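Local coordinates for intimin (Escherichia coli O127:H6 str. E2348/69, PDB 6TQD), which is an outer-membrane adhesin of attaching and effacing bacteria, whose extracellular Ig-like passenger domains probably hold the receptor-binding tip away from the cell surface, at residues Thr127-Tyr132 with Thr175-Lys180; Asn9-Ile14 with Lys23-Val28; Gln105-Val110 with Lys137-Ala142; Val146-Asn151 with Ala188-Met193; Gly48-His53 with Gln63-Ala68. All coordinates share one frame; numbering follows the deposited sequence. Where two conformers were deposited one is given.

Contact 1 (Thr127-Tyr132 with Thr175-Lys180); sequences TEAITY and TLKSDK
Thr127 meets Lys177 through its carbonyl: Thr127 O lies 3.6 Å from Lys177 CE, and a water bridges the two residues, donating to Thr127 O and accepting from Lys177 NZ. The lysine chain is fully extended beyond CG, so it runs past this part of the backbone before its ammonium group reaches the water. Glu128 takes part with its carbonyl as well: Glu128 O lies 3.6 Å from Lys177 CG, and a second water sits within bonding distance of Glu128 O and accepts from Ser178 N. The Glu128 carboxylate turns to other partners, a salt bridge to Lys119 and a bond from Lys123 N. Ala129 sets CB against Lys177 CE at 4.0 Å, and its CA makes a CA-H...O contact with Leu176 O. At Ile130 the strands pair in full: Ile130 N gives a nearly straight bond (172°) to Leu176 O at 2.9 Å, and Leu176 N answers to Ile130 O at 2.8 Å with a more bent N-H (141°). Thr131 and Thr175 form the next, non-hydrogen-bonded pair, Thr131 OG1 standing 3.8 Å from Thr175 CG2. Tyr132 has CG anti to the carbonyl carbon (chi1 -72°), and its ring reaches back to Leu176: CE1 touches Leu176 CB at 3.8 Å and OH approaches Leu176 CD2 at 3.6 Å. Ile130, Tyr132 and Leu176 are buried against Val202 and Phe204 of strand 197-205 and Val184 and Val186 of strand 182-189. This is an antiparallel strand pair with its inner face packed on the opposing sheet, the arrangement of a bacterial Ig-like beta sandwich.

Contact 2 (Asn9-Ile14 with Lys23-Val28); sequences NIPHDI and KIQLIV. With NA (sodium ion), chain I.
Asn9 and Ile27 form an antiparallel hydrogen-bonded pair, Asn9 N to Ile27 O at 3.0 Å and Ile27 N to Asn9 O at 2.9 Å, after which the backbones part and waters fill in for direct bonds. One water accepts from His12 N and donates to Gln25 O; another donates to His12 O and accepts from Gln25 N. A third donates to both Asn9 OD1 and Ile27 O. Among the side chains, Ile10 and Leu26 run alongside each other, Ile10 CG1 3.8 Å from Leu26 CD2. Pro11 sets CG against CD1 of the modelled Ile27 conformer and crosses the Gln25 side chain at about a right angle. Gln25 has CG anti to the backbone N (chi1 -175°) and stays extended to its amide; Gln25 OE1 comes to the edge of the His12 ring, in its plane, 3.3 Å from His12 CD2, and ring and amide planes are 36° apart. Ile14 CD1 packs tightly on Ile24 CG1 at 3.5 Å. On the loop, Ile10 O binds a sodium ion at 2.4 Å, with four waters completing the ligands seen; one of these also donates to Asp13 OD1. The loop carries the chain from strand 6-9, paired with strand 21-30, across to strand 14-17, which runs parallel to strand 90-101. Ile10 and Ile24 meet Leu96 of strand 90-101, while Leu26 packs on Ile37 of strand 34-40.

Contact 3 (Gln105-Val110 with Lys137-Ala142); sequences QVVDQV and KKNGVA
Asp108 and Asn139 grip each other with two hydrogen bonds. Asp108 N donates to Asn139 OD1 at 2.9 Å, almost straight at the hydrogen (171°) although it approaches tilted from the plane of the amide carbonyl. In return Asn139 ND2 gives to Asp108 OD2, also at 2.9 Å, meeting the carboxylate oxygen on its anti side and keeping the acceptor close to the amide plane. The carboxylate and amide planes themselves are turned 68° apart. Both bonds fix the rotation of the Asn139 amide, and Val107 CG1 lies beside its oxygen, 3.8 Å from Asn139 OD1. Lys138 stretches its extended chain past the backbone of the other segment, CE 3.5 Å from Asp108 O. Its CA makes a CA-H...O contact with Gln109 O at 3.3 Å. A single water ties the backbones together, donating to Val106 O and Gln109 O and accepting from Asn139 N.

Two turns set up these groups. Val106 to Gln109 is a type II beta turn, closed by Gln109 N to Val106 O at 3.2 Å, and it brings Asp108 N to Asn139. Lys138 to Val141 is a type I' turn with Asn139 and Gly140 at its corners, and both have positive phi. Beyond them, Val110 is bonded to the turn 190-193, and Val107 and Asn139 both touch Asn15 of strand 14-17. The contact therefore lies at the junction of the two domains: the linker after strand 90-101 is held against the hairpin of strands 130-138 and 141-142 just before it enters strand 111-117.

Contact 4 (Val146-Asn151 with Ala188-Met193); sequences VPVSFN and AKTAEM
Ala188 packs on Val148 and Phe150 within the Ig-like beta sandwich, where strand 182-189 runs antiparallel to strand 147-154. Its CB lies 3.9 Å from Val148 CG1 and 4.1 Å from Phe150 CD2, on the face that also meets Ala134 and Phe115 of the opposite sheet. Lys189 makes the hydrogen-bonded pair with Ser149: Ser149 N gives a nearly straight bond (177°) to Lys189 O at 2.8 Å, and Lys189 N donates to Ser149 O at 2.9 Å. Thr190 sets its CG2, anti to its own carbonyl carbon, against Val146 CG1 (3.9 Å) and Val148 CG2, while OG1 bonds to Val110 O of the interdomain linker. Ala191 follows in a type I turn from Thr190 to Met193, and its N donates to a water that also serves Pro147 O. Glu192 reaches the same linker, its OE1 accepting from Val110 N. Met193 closes the turn with N to Thr190 O at 3.1 Å. The extended Lys189 chain bends only at its last torsion (chi4 -67°) to bring NZ to two carbonyls, Thr190 O at 3.1 Å and Met193 O at 2.9 Å; Lys189 NZ comes to Thr190 O from one side of the carbonyl plane and Met193 N from the other.

Contact 5 (Gly48-His53 with Gln63-Ala68); sequences GGQIQH and QAILPA
Gln52 and Gln63 both hold CG between the backbone N and the carbonyl carbon (chi1 56° and 63°), and from there their extended chains meet on one face of a beta hairpin. Its strands, 50-53 and 62-65, are antiparallel. Gln63 NE2 donates to Gln52 OE1 at 2.8 Å, with the acceptor near the Gln63 amide plane and the two amides only 24° apart. The Gln52 amide also gives a weak bond from NE2 to Gln50 OE1, and Ile65 CG1 packs 4.0 Å from Gln52 CD. Four backbone bonds hold the strands: Gln52 and Gln63 exchange two, and Gln50 and Ile65 two more, the shortest from Ile65 N to Gln50 O at 2.8 Å. On the opposite face Ile51, in the modelled conformer, touches Ala64 CB with CG1, turned inward to Ile24 and to Leu44 of helix 42-45. Gly48, with positive phi, is the C-prime residue of the Schellman motif ending that helix. Gly49 then brings the chain in against the partner segment, where a CB would clash with Ile65 O and Pro67 CD; Gly49 CA itself lies 3.2 Å from Ile65 O.

The contacts spread along an elongated two-domain chain. Contacts 2 and 5 belong to the N-terminal domain, share one sheet and touch: Ile24 CD1 lies 3.7 Å from Gln63 C. Contacts 1 and 4 lie in the Ig-like domain, centres about 20 Å apart, on the two facing sheets of the sandwich, joined in sequence by strands 171-177 and 182-189. Contact 3 sits between, its centre about 20 Å from that of contact 2 and 13 Å from that of contact 4, which it meets directly through Val110. Contacts 1 and 2, centres about 49 Å apart, mark the spread, consistent with the extended conformation reported for these domains. The sodium ion belongs to contact 2; the side chain of Asn139 in contact 3 is about 14 Å from it.

Contact 1 (Thr127-Tyr132 with Thr175-Lys180)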
# COMPACT_ATOMS: atom_id res chain seq x y z
N THR A 127 -33.87 -5.81 8.08
CA THR A 127 -33.75 -7.10 7.41
C THR A 127 -32.74 -7.03 6.27
O THR A 127 -31.88 -7.92 6.15
CB THR A 127 -35.12 -7.57 6.90
OG1 THR A 127 -36.08 -7.49 7.96
CG2 THR A 127 -35.04 -9.00 6.43
N GLU A 128 -32.82 -6.01 5.42
CA GLU A 128 -31.88 -5.93 4.31
C GLU A 128 -30.47 -5.68 4.84
O GLU A 128 -30.26 -4.80 5.68
CB GLU A 128 -32.23 -4.85 3.31
CG GLU A 128 -31.28 -4.92 2.11
CD GLU A 128 -31.60 -3.99 0.96
OE1 GLU A 128 -30.94 -4.12 -0.09
OE2 GLU A 128 -32.50 -3.13 1.10
N ALA A 129 -29.52 -6.47 4.36
CA ALA A 129 -28.14 -6.42 4.84
C ALA A 129 -27.27 -5.66 3.86
O ALA A 129 -27.36 -5.82 2.64
CB ALA A 129 -27.59 -7.84 5.00
N ILE A 130 -26.41 -4.81 4.42
CA ILE A 130 -25.26 -4.23 3.72
C ILE A 130 -24.03 -4.99 4.18
O ILE A 130 -23.76 -5.06 5.38
CB ILE A 130 -25.14 -2.73 4.00
CG1 ILE A 130 -26.38 -1.98 3.50
CG2 ILE A 130 -23.87 -2.18 3.36
CD1 ILE A 130 -26.36 -0.49 3.79
N THR A 131 -23.28 -5.56 3.24
CA THR A 131 -22.13 -6.39 3.57
C THR A 131 -20.86 -5.60 3.33
O THR A 131 -20.65 -5.07 2.23
CB THR A 131 -22.11 -7.68 2.75
OG1 THR A 131 -23.33 -8.40 3.01
CG2 THR A 131 -20.93 -8.53 3.13
N TYR A 132 -20.01 -5.56 4.34
CA TYR A 132 -18.74 -4.82 4.30
C TYR A 132 -17.59 -5.80 4.18
O TYR A 132 -17.61 -6.88 4.76
CB TYR A 132 -18.56 -4.00 5.57
CG TYR A 132 -19.46 -2.80 5.69
CD1 TYR A 132 -20.80 -2.93 6.04
CD2 TYR A 132 -18.97 -1.52 5.47
CE1 TYR A 132 -21.62 -1.81 6.16
CE2 TYR A 132 -19.77 -0.41 5.59
CZ TYR A 132 -21.10 -0.56 5.93
OH TYR A 132 -21.93 0.55 6.05
N THR A 175 -21.84 -7.92 8.26
CA THR A 175 -23.06 -7.35 7.71
C THR A 175 -23.66 -6.33 8.68
O THR A 175 -23.40 -6.35 9.88
CB THR A 175 -24.12 -8.42 7.38
OG1 THR A 175 -24.73 -8.90 8.58
CG2 THR A 175 -23.50 -9.58 6.61
N LEU A 176 -24.43 -5.41 8.11
CA LEU A 176 -25.06 -4.30 8.82
C LEU A 176 -26.53 -4.24 8.43
O LEU A 176 -26.85 -4.32 7.25
CB LEU A 176 -24.37 -2.99 8.42
CG LEU A 176 -24.83 -1.75 9.17
CD1 LEU A 176 -24.23 -1.74 10.57
CD2 LEU A 176 -24.47 -0.49 8.40
N LYS A 177 -27.40 -4.07 9.42
CA LYS A 177 -28.84 -3.93 9.20
C LYS A 177 -29.35 -2.82 10.11
O LYS A 177 -28.73 -2.50 11.13
CB LYS A 177 -29.60 -5.22 9.53
CG LYS A 177 -29.16 -6.43 8.73
CD LYS A 177 -29.79 -7.71 9.25
CE LYS A 177 -29.29 -8.93 8.48
NZ LYS A 177 -29.89 -10.19 8.98
N SER A 178 -30.49 -2.23 9.76
CA SER A 178 -31.05 -1.18 10.60
C SER A 178 -32.55 -1.08 10.41
O SER A 178 -33.06 -1.29 9.31
CB SER A 178 -30.43 0.19 10.29
OG SER A 178 -30.96 1.18 11.16
N ASP A 179 -33.25 -0.77 11.51
CA ASP A 179 -34.68 -0.48 11.53
C ASP A 179 -34.99 1.01 11.47
O ASP A 179 -36.17 1.38 11.55
CB ASP A 179 -35.29 -1.03 12.82
CG ASP A 179 -35.38 -2.54 12.84
OD1 ASP A 179 -36.14 -3.10 12.02
OD2 ASP A 179 -34.69 -3.17 13.67
N LYS A 180 -33.99 1.87 11.35
CA LYS A 180 -34.18 3.31 11.42
C LYS A 180 -33.60 3.95 10.16
O LYS A 180 -32.48 3.60 9.75
CB LYS A 180 -33.47 3.86 12.66
CG LYS A 180 -33.52 5.37 12.80
CD LYS A 180 -32.84 5.83 14.09
CE LYS A 180 -32.80 7.35 14.19
NZ LYS A 180 -32.10 7.80 15.42
O HOH W 1 -31.76 -10.32 7.12
O HOH W 2 -31.88 -3.14 7.28

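Contact 2 (Asn9-Ile14 with Lys23-Val28)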
# COMPACT_ATOMS: atom_id res chain seq x y z
N ASN A 9 24.52 -4.99 -5.74
CA ASN A 9 23.43 -5.58 -4.98
C ASN A 9 22.58 -4.46 -4.39
O ASN A 9 23.10 -3.42 -4.01
CB ASN A 9 23.94 -6.50 -3.86
CG ASN A 9 24.52 -7.82 -4.40
OD1 ASN A 9 25.64 -7.86 -4.90
ND2 ASN A 9 23.75 -8.90 -4.28
N ILE A 10 21.27 -4.70 -4.35
CA ILE A 10 20.31 -3.77 -3.77
C ILE A 10 19.61 -4.50 -2.64
O ILE A 10 18.68 -5.26 -2.86
CB ILE A 10 19.31 -3.27 -4.84
CG1 ILE A 10 20.09 -2.66 -6.02
CG2 ILE A 10 18.34 -2.26 -4.21
CD1 ILE A 10 19.23 -2.05 -7.10
N PRO A 11 20.08 -4.31 -1.40
CA PRO A 11 19.64 -5.18 -0.30
C PRO A 11 18.20 -4.97 0.12
O PRO A 11 17.61 -5.88 0.70
CB PRO A 11 20.59 -4.82 0.85
CG PRO A 11 21.05 -3.44 0.53
CD PRO A 11 21.13 -3.37 -0.96
N HIS A 12 17.64 -3.79 -0.11
CA HIS A 12 16.33 -3.47 0.42
C HIS A 12 15.44 -2.89 -0.67
O HIS A 12 15.85 -1.97 -1.38
CB HIS A 12 16.46 -2.43 1.55
CG HIS A 12 17.38 -2.85 2.66
ND1 HIS A 12 17.08 -3.90 3.50
CD2 HIS A 12 18.58 -2.38 3.05
CE1 HIS A 12 18.06 -4.06 4.37
NE2 HIS A 12 18.99 -3.15 4.12
N ASP A 13 14.22 -3.40 -0.76
CA ASP A 13 13.21 -2.75 -1.58
C ASP A 13 12.65 -1.55 -0.83
O ASP A 13 12.90 -1.37 0.37
CB ASP A 13 12.09 -3.73 -1.94
CG ASP A 13 12.56 -4.80 -2.92
OD1 ASP A 13 13.35 -4.49 -3.84
OD2 ASP A 13 12.12 -5.96 -2.76
N ILE A 14 11.92 -0.71 -1.53
CA ILE A 14 11.42 0.55 -0.99
C ILE A 14 9.91 0.46 -0.83
O ILE A 14 9.21 0.01 -1.74
CB ILE A 14 11.83 1.74 -1.86
CG1 ILE A 14 13.35 1.96 -1.72
CG2 ILE A 14 11.07 2.98 -1.47
CD1 ILE A 14 13.93 2.88 -2.74
N LYS A 23 15.50 7.40 -0.10
CA LYS A 23 16.88 7.09 -0.42
C LYS A 23 17.01 5.62 -0.80
O LYS A 23 16.37 4.76 -0.20
CB LYS A 23 17.77 7.39 0.78
CG LYS A 23 19.25 7.14 0.56
CD LYS A 23 20.04 7.24 1.86
CE LYS A 23 21.49 6.80 1.69
NZ LYS A 23 21.61 5.35 1.37
N ILE A 24 17.86 5.35 -1.79
CA ILE A 24 18.13 4.01 -2.28
C ILE A 24 19.52 3.60 -1.82
O ILE A 24 20.48 4.35 -2.01
CB ILE A 24 18.07 3.99 -3.82
CG1 ILE A 24 16.67 4.35 -4.32
CG2 ILE A 24 18.49 2.63 -4.33
CD1 ILE A 24 16.60 4.79 -5.76
N GLN A 25 19.63 2.42 -1.22
CA GLN A 25 20.91 1.87 -0.80
C GLN A 25 21.43 0.90 -1.85
O GLN A 25 20.77 -0.10 -2.15
CB GLN A 25 20.83 1.20 0.57
CG GLN A 25 22.18 0.74 1.08
CD GLN A 25 22.10 0.05 2.43
OE1 GLN A 25 21.02 -0.14 2.99
NE2 GLN A 25 23.26 -0.32 2.97
N LEU A 26 22.59 1.23 -2.42
CA LEU A 26 23.29 0.38 -3.37
C LEU A 26 24.57 -0.13 -2.73
O LEU A 26 25.25 0.61 -2.01
CB LEU A 26 23.66 1.18 -4.62
CG LEU A 26 22.52 1.88 -5.37
CD1 LEU A 26 23.08 2.64 -6.58
CD2 LEU A 26 21.45 0.91 -5.79
N ILE A 27 24.93 -1.38 -3.01
CA ILE A 27 26.18 -1.97 -2.53
C ILE A 27 26.98 -2.40 -3.76
O ILE A 27 26.62 -3.39 -4.42
CB ILE A 27 25.95 -3.13 -1.56
CG1 ILE A 27 25.18 -2.65 -0.33
CG2 ILE A 27 27.27 -3.75 -1.14
CD1 ILE A 27 24.81 -3.75 0.65
N VAL A 28 28.06 -1.68 -4.05
CA VAL A 28 28.88 -1.89 -5.22
C VAL A 28 30.23 -2.44 -4.79
O VAL A 28 30.83 -1.96 -3.82
CB VAL A 28 29.09 -0.56 -5.98
CG1 VAL A 28 30.15 -0.71 -7.06
CG2 VAL A 28 27.77 -0.07 -6.58
NA NA I . 16.89 -6.80 -3.40
O HOH W 3 27.70 -6.03 -4.77
O HOH W 4 15.68 -6.85 -1.30
O HOH W 5 18.73 -1.22 -0.88
O HOH W 6 17.12 0.68 -1.37
O HOH W 7 15.98 -5.06 -4.47
O HOH W 8 14.80 -8.44 -3.45
O HOH W 9 17.65 -6.83 -5.90

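Contact 3 (Gln105-Val110 with Lys137-Ala142)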
# COMPACT_ATOMS: atom_id res chain seq x y z
N GLN A 105 -1.91 5.44 5.19
CA GLN A 105 -1.40 4.12 5.52
C GLN A 105 0.00 4.23 6.12
O GLN A 105 0.68 5.24 5.97
CB GLN A 105 -1.40 3.23 4.27
CG GLN A 105 -2.83 2.94 3.74
CD GLN A 105 -2.88 2.46 2.30
OE1 GLN A 105 -1.87 2.37 1.60
NE2 GLN A 105 -4.09 2.15 1.83
N VAL A 106 0.43 3.15 6.77
CA VAL A 106 1.67 3.14 7.54
C VAL A 106 2.59 2.05 7.02
O VAL A 106 2.21 0.88 6.94
CB VAL A 106 1.39 2.94 9.05
CG1 VAL A 106 2.69 2.88 9.83
CG2 VAL A 106 0.49 4.06 9.58
N VAL A 107 3.83 2.44 6.67
CA VAL A 107 4.80 1.48 6.18
C VAL A 107 5.09 0.42 7.24
O VAL A 107 5.28 0.72 8.42
CB VAL A 107 6.10 2.20 5.75
CG1 VAL A 107 7.18 1.20 5.45
CG2 VAL A 107 5.82 3.09 4.55
N ASP A 108 5.17 -0.83 6.80
CA ASP A 108 5.51 -2.01 7.58
C ASP A 108 4.40 -2.42 8.55
O ASP A 108 4.58 -3.38 9.31
CB ASP A 108 6.81 -1.85 8.39
CG ASP A 108 8.04 -1.70 7.50
OD1 ASP A 108 8.99 -0.99 7.91
OD2 ASP A 108 8.05 -2.27 6.39
N GLN A 109 3.26 -1.75 8.53
CA GLN A 109 2.18 -2.06 9.46
C GLN A 109 1.24 -3.08 8.82
O GLN A 109 0.99 -3.05 7.62
CB GLN A 109 1.39 -0.79 9.76
CG GLN A 109 0.21 -0.99 10.70
CD GLN A 109 -0.63 0.26 10.83
OE1 GLN A 109 -0.46 1.04 11.75
NE2 GLN A 109 -1.49 0.47 9.86
N VAL A 110 0.75 -4.02 9.64
CA VAL A 110 -0.35 -4.90 9.24
C VAL A 110 -1.63 -4.10 9.51
O VAL A 110 -2.05 -3.97 10.66
CB VAL A 110 -0.33 -6.22 9.99
CG1 VAL A 110 -1.54 -7.06 9.62
CG2 VAL A 110 0.97 -6.98 9.70
N LYS A 137 -3.50 -5.43 4.55
CA LYS A 137 -2.24 -5.59 3.83
C LYS A 137 -1.10 -5.06 4.70
O LYS A 137 -1.30 -4.28 5.63
CB LYS A 137 -2.21 -4.83 2.49
CG LYS A 137 -3.36 -5.17 1.56
CD LYS A 137 -3.24 -4.38 0.27
CE LYS A 137 -4.45 -4.55 -0.61
NZ LYS A 137 -4.33 -3.72 -1.84
N LYS A 138 0.11 -5.51 4.37
CA LYS A 138 1.35 -4.91 4.87
C LYS A 138 2.17 -4.60 3.64
O LYS A 138 2.52 -5.51 2.89
CB LYS A 138 2.11 -5.89 5.77
CG LYS A 138 3.48 -5.40 6.22
CD LYS A 138 4.19 -6.47 7.05
CE LYS A 138 5.61 -6.07 7.40
NZ LYS A 138 6.28 -7.15 8.19
N ASN A 139 2.44 -3.31 3.42
CA ASN A 139 3.18 -2.84 2.25
C ASN A 139 2.60 -3.43 0.96
O ASN A 139 3.31 -3.93 0.09
CB ASN A 139 4.67 -3.16 2.39
CG ASN A 139 5.30 -2.46 3.59
OD1 ASN A 139 4.87 -1.39 3.99
ND2 ASN A 139 6.31 -3.08 4.17
N GLY A 140 1.28 -3.38 0.87
CA GLY A 140 0.57 -3.79 -0.33
C GLY A 140 0.34 -5.27 -0.48
O GLY A 140 -0.28 -5.68 -1.47
N VAL A 141 0.77 -6.10 0.48
CA VAL A 141 0.64 -7.55 0.37
C VAL A 141 -0.45 -8.01 1.35
O VAL A 141 -0.36 -7.77 2.56
CB VAL A 141 1.97 -8.25 0.67
CG1 VAL A 141 1.81 -9.75 0.61
CG2 VAL A 141 3.05 -7.78 -0.31
N ALA A 142 -1.47 -8.69 0.83
CA ALA A 142 -2.57 -9.15 1.67
C ALA A 142 -2.07 -10.08 2.77
O ALA A 142 -1.20 -10.92 2.54
CB ALA A 142 -3.60 -9.89 0.81
O HOH W 10 1.62 -1.53 5.59

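Contact 4 (Val146-Asn151 with Ala188-Met193)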
# COMPACT_ATOMS: atom_id res chain seq x y z
N VAL A 146 -5.70 -12.53 10.02
CA VAL A 146 -5.54 -11.37 10.91
C VAL A 146 -6.90 -10.99 11.47
O VAL A 146 -7.85 -10.81 10.69
CB VAL A 146 -4.92 -10.18 10.16
CG1 VAL A 146 -4.80 -8.97 11.09
CG2 VAL A 146 -3.57 -10.55 9.58
N PRO A 147 -7.05 -10.83 12.79
CA PRO A 147 -8.35 -10.39 13.33
C PRO A 147 -8.63 -8.93 13.00
O PRO A 147 -7.78 -8.06 13.21
CB PRO A 147 -8.19 -10.59 14.85
CG PRO A 147 -7.05 -11.55 15.00
CD PRO A 147 -6.14 -11.30 13.85
N VAL A 148 -9.84 -8.67 12.53
CA VAL A 148 -10.30 -7.32 12.21
C VAL A 148 -11.47 -7.00 13.12
O VAL A 148 -12.41 -7.79 13.20
CB VAL A 148 -10.72 -7.21 10.74
CG1 VAL A 148 -11.21 -5.83 10.44
CG2 VAL A 148 -9.56 -7.58 9.81
N SER A 149 -11.43 -5.84 13.77
CA SER A 149 -12.47 -5.40 14.68
C SER A 149 -13.38 -4.41 13.97
O SER A 149 -12.90 -3.48 13.31
CB SER A 149 -11.85 -4.71 15.90
OG SER A 149 -11.17 -5.65 16.71
N PHE A 150 -14.70 -4.61 14.10
CA PHE A 150 -15.70 -3.78 13.45
C PHE A 150 -16.51 -3.02 14.49
O PHE A 150 -16.86 -3.55 15.54
CB PHE A 150 -16.67 -4.62 12.61
CG PHE A 150 -15.99 -5.48 11.58
CD1 PHE A 150 -16.02 -6.86 11.70
CD2 PHE A 150 -15.35 -4.91 10.50
CE1 PHE A 150 -15.41 -7.65 10.76
CE2 PHE A 150 -14.72 -5.70 9.56
CZ PHE A 150 -14.76 -7.08 9.68
N ASN A 151 -16.81 -1.76 14.18
CA ASN A 151 -17.54 -0.91 15.12
C ASN A 151 -18.36 0.12 14.36
O ASN A 151 -17.94 0.63 13.33
CB ASN A 151 -16.57 -0.18 16.06
CG ASN A 151 -15.89 -1.13 17.04
OD1 ASN A 151 -14.75 -1.53 16.84
ND2 ASN A 151 -16.61 -1.49 18.09
N ALA A 188 -13.31 -0.37 10.58
CA ALA A 188 -12.55 -1.61 10.68
C ALA A 188 -11.14 -1.30 11.19
O ALA A 188 -10.54 -0.31 10.79
CB ALA A 188 -12.44 -2.27 9.29
N LYS A 189 -10.62 -2.18 12.04
CA LYS A 189 -9.31 -1.94 12.64
C LYS A 189 -8.61 -3.26 12.93
O LYS A 189 -9.23 -4.26 13.29
CB LYS A 189 -9.46 -1.12 13.93
CG LYS A 189 -8.14 -0.62 14.52
CD LYS A 189 -8.34 0.14 15.82
CE LYS A 189 -7.02 0.56 16.46
NZ LYS A 189 -6.21 -0.60 16.94
N THR A 190 -7.28 -3.24 12.78
CA THR A 190 -6.42 -4.32 13.24
C THR A 190 -5.57 -3.83 14.41
O THR A 190 -5.44 -2.63 14.67
CB THR A 190 -5.51 -4.82 12.12
OG1 THR A 190 -4.72 -3.73 11.64
CG2 THR A 190 -6.32 -5.42 10.99
N ALA A 191 -4.96 -4.80 15.11
CA ALA A 191 -4.30 -4.51 16.38
C ALA A 191 -3.20 -3.45 16.26
O ALA A 191 -3.05 -2.62 17.16
CB ALA A 191 -3.71 -5.81 16.96
N GLU A 192 -2.41 -3.49 15.18
CA GLU A 192 -1.28 -2.57 15.05
C GLU A 192 -1.69 -1.14 14.70
O GLU A 192 -0.90 -0.21 14.90
CB GLU A 192 -0.27 -3.08 14.01
CG GLU A 192 0.48 -4.34 14.40
CD GLU A 192 1.48 -4.80 13.34
OE1 GLU A 192 1.72 -4.07 12.35
OE2 GLU A 192 2.01 -5.92 13.48
N MET A 193 -2.88 -0.94 14.14
CA MET A 193 -3.29 0.39 13.70
C MET A 193 -3.49 1.31 14.90
O MET A 193 -3.87 0.88 15.99
CB MET A 193 -4.60 0.31 12.92
CG MET A 193 -4.46 -0.39 11.59
SD MET A 193 -6.02 -0.71 10.80
CE MET A 193 -6.58 0.88 10.25
O HOH W 11 -5.45 -7.67 14.58

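Contact 5 (Gly48-His53 with Gln63-Ala68)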
# COMPACT_ATOMS: atom_id res chain seq x y z
N GLY A 48 4.39 9.38 -12.98
CA GLY A 48 4.93 10.66 -12.57
C GLY A 48 5.99 10.61 -11.49
O GLY A 48 6.38 11.67 -10.99
N GLY A 49 6.47 9.43 -11.12
CA GLY A 49 7.60 9.32 -10.23
C GLY A 49 8.88 9.19 -11.02
O GLY A 49 8.88 9.19 -12.25
N GLN A 50 9.99 9.06 -10.31
CA GLN A 50 11.27 8.96 -10.99
C GLN A 50 12.35 8.56 -10.01
O GLN A 50 12.20 8.68 -8.79
CB GLN A 50 11.66 10.29 -11.65
CG GLN A 50 11.92 11.39 -10.65
CD GLN A 50 12.26 12.70 -11.33
OE1 GLN A 50 13.37 12.87 -11.84
NE2 GLN A 50 11.33 13.64 -11.32
N ILE A 51 13.46 8.08 -10.56
CA ILE A 51 14.70 7.91 -9.82
C ILE A 51 15.67 8.98 -10.29
O ILE A 51 15.83 9.19 -11.49
CB ILE A 51 15.28 6.50 -9.98
CG1 ILE A 51 14.55 5.57 -9.02
CG2 ILE A 51 16.78 6.51 -9.72
CD1 ILE A 51 14.58 4.16 -9.42
N GLN A 52 16.30 9.66 -9.33
CA GLN A 52 17.18 10.77 -9.63
C GLN A 52 18.37 10.72 -8.69
O GLN A 52 18.28 10.20 -7.57
CB GLN A 52 16.49 12.13 -9.45
CG GLN A 52 15.90 12.32 -8.08
CD GLN A 52 15.27 13.70 -7.90
OE1 GLN A 52 15.54 14.39 -6.94
NE2 GLN A 52 14.50 14.13 -8.90
N HIS A 53 19.49 11.27 -9.15
CA HIS A 53 20.63 11.46 -8.28
C HIS A 53 20.25 12.37 -7.12
O HIS A 53 19.51 13.35 -7.30
CB HIS A 53 21.77 12.07 -9.09
CG HIS A 53 23.12 11.82 -8.49
ND1 HIS A 53 23.71 12.71 -7.61
CD2 HIS A 53 24.00 10.80 -8.65
CE1 HIS A 53 24.90 12.24 -7.25
NE2 HIS A 53 25.09 11.08 -7.86
N GLN A 63 17.90 8.45 -5.28
CA GLN A 63 16.67 8.45 -4.51
C GLN A 63 15.50 8.30 -5.47
O GLN A 63 15.58 8.65 -6.65
CB GLN A 63 16.51 9.76 -3.73
CG GLN A 63 16.40 11.00 -4.59
CD GLN A 63 16.68 12.28 -3.82
OE1 GLN A 63 17.12 12.25 -2.67
NE2 GLN A 63 16.39 13.41 -4.44
N ALA A 64 14.40 7.78 -4.94
CA ALA A 64 13.18 7.62 -5.71
C ALA A 64 12.18 8.66 -5.23
O ALA A 64 12.00 8.84 -4.02
CB ALA A 64 12.60 6.22 -5.52
N ILE A 65 11.57 9.36 -6.18
CA ILE A 65 10.42 10.22 -5.94
C ILE A 65 9.20 9.38 -6.27
O ILE A 65 8.99 8.99 -7.42
CB ILE A 65 10.47 11.49 -6.79
CG1 ILE A 65 11.83 12.19 -6.66
CG2 ILE A 65 9.32 12.42 -6.40
CD1 ILE A 65 12.28 12.42 -5.24
N LEU A 66 8.39 9.09 -5.25
CA LEU A 66 7.27 8.17 -5.44
C LEU A 66 6.08 8.89 -6.06
O LEU A 66 5.82 10.05 -5.75
CB LEU A 66 6.88 7.57 -4.09
CG LEU A 66 7.65 6.30 -3.69
CD1 LEU A 66 9.15 6.53 -3.74
CD2 LEU A 66 7.23 5.79 -2.32
N PRO A 67 5.36 8.23 -6.97
CA PRO A 67 4.17 8.86 -7.56
C PRO A 67 3.03 8.96 -6.55
O PRO A 67 3.10 8.46 -5.43
CB PRO A 67 3.81 7.93 -8.71
CG PRO A 67 4.34 6.62 -8.32
CD PRO A 67 5.60 6.89 -7.53
N ALA A 68 1.96 9.62 -6.98
CA ALA A 68 0.72 9.61 -6.22
C ALA A 68 0.13 8.21 -6.19
O ALA A 68 0.31 7.41 -7.10
CB ALA A 68 -0.29 10.58 -6.83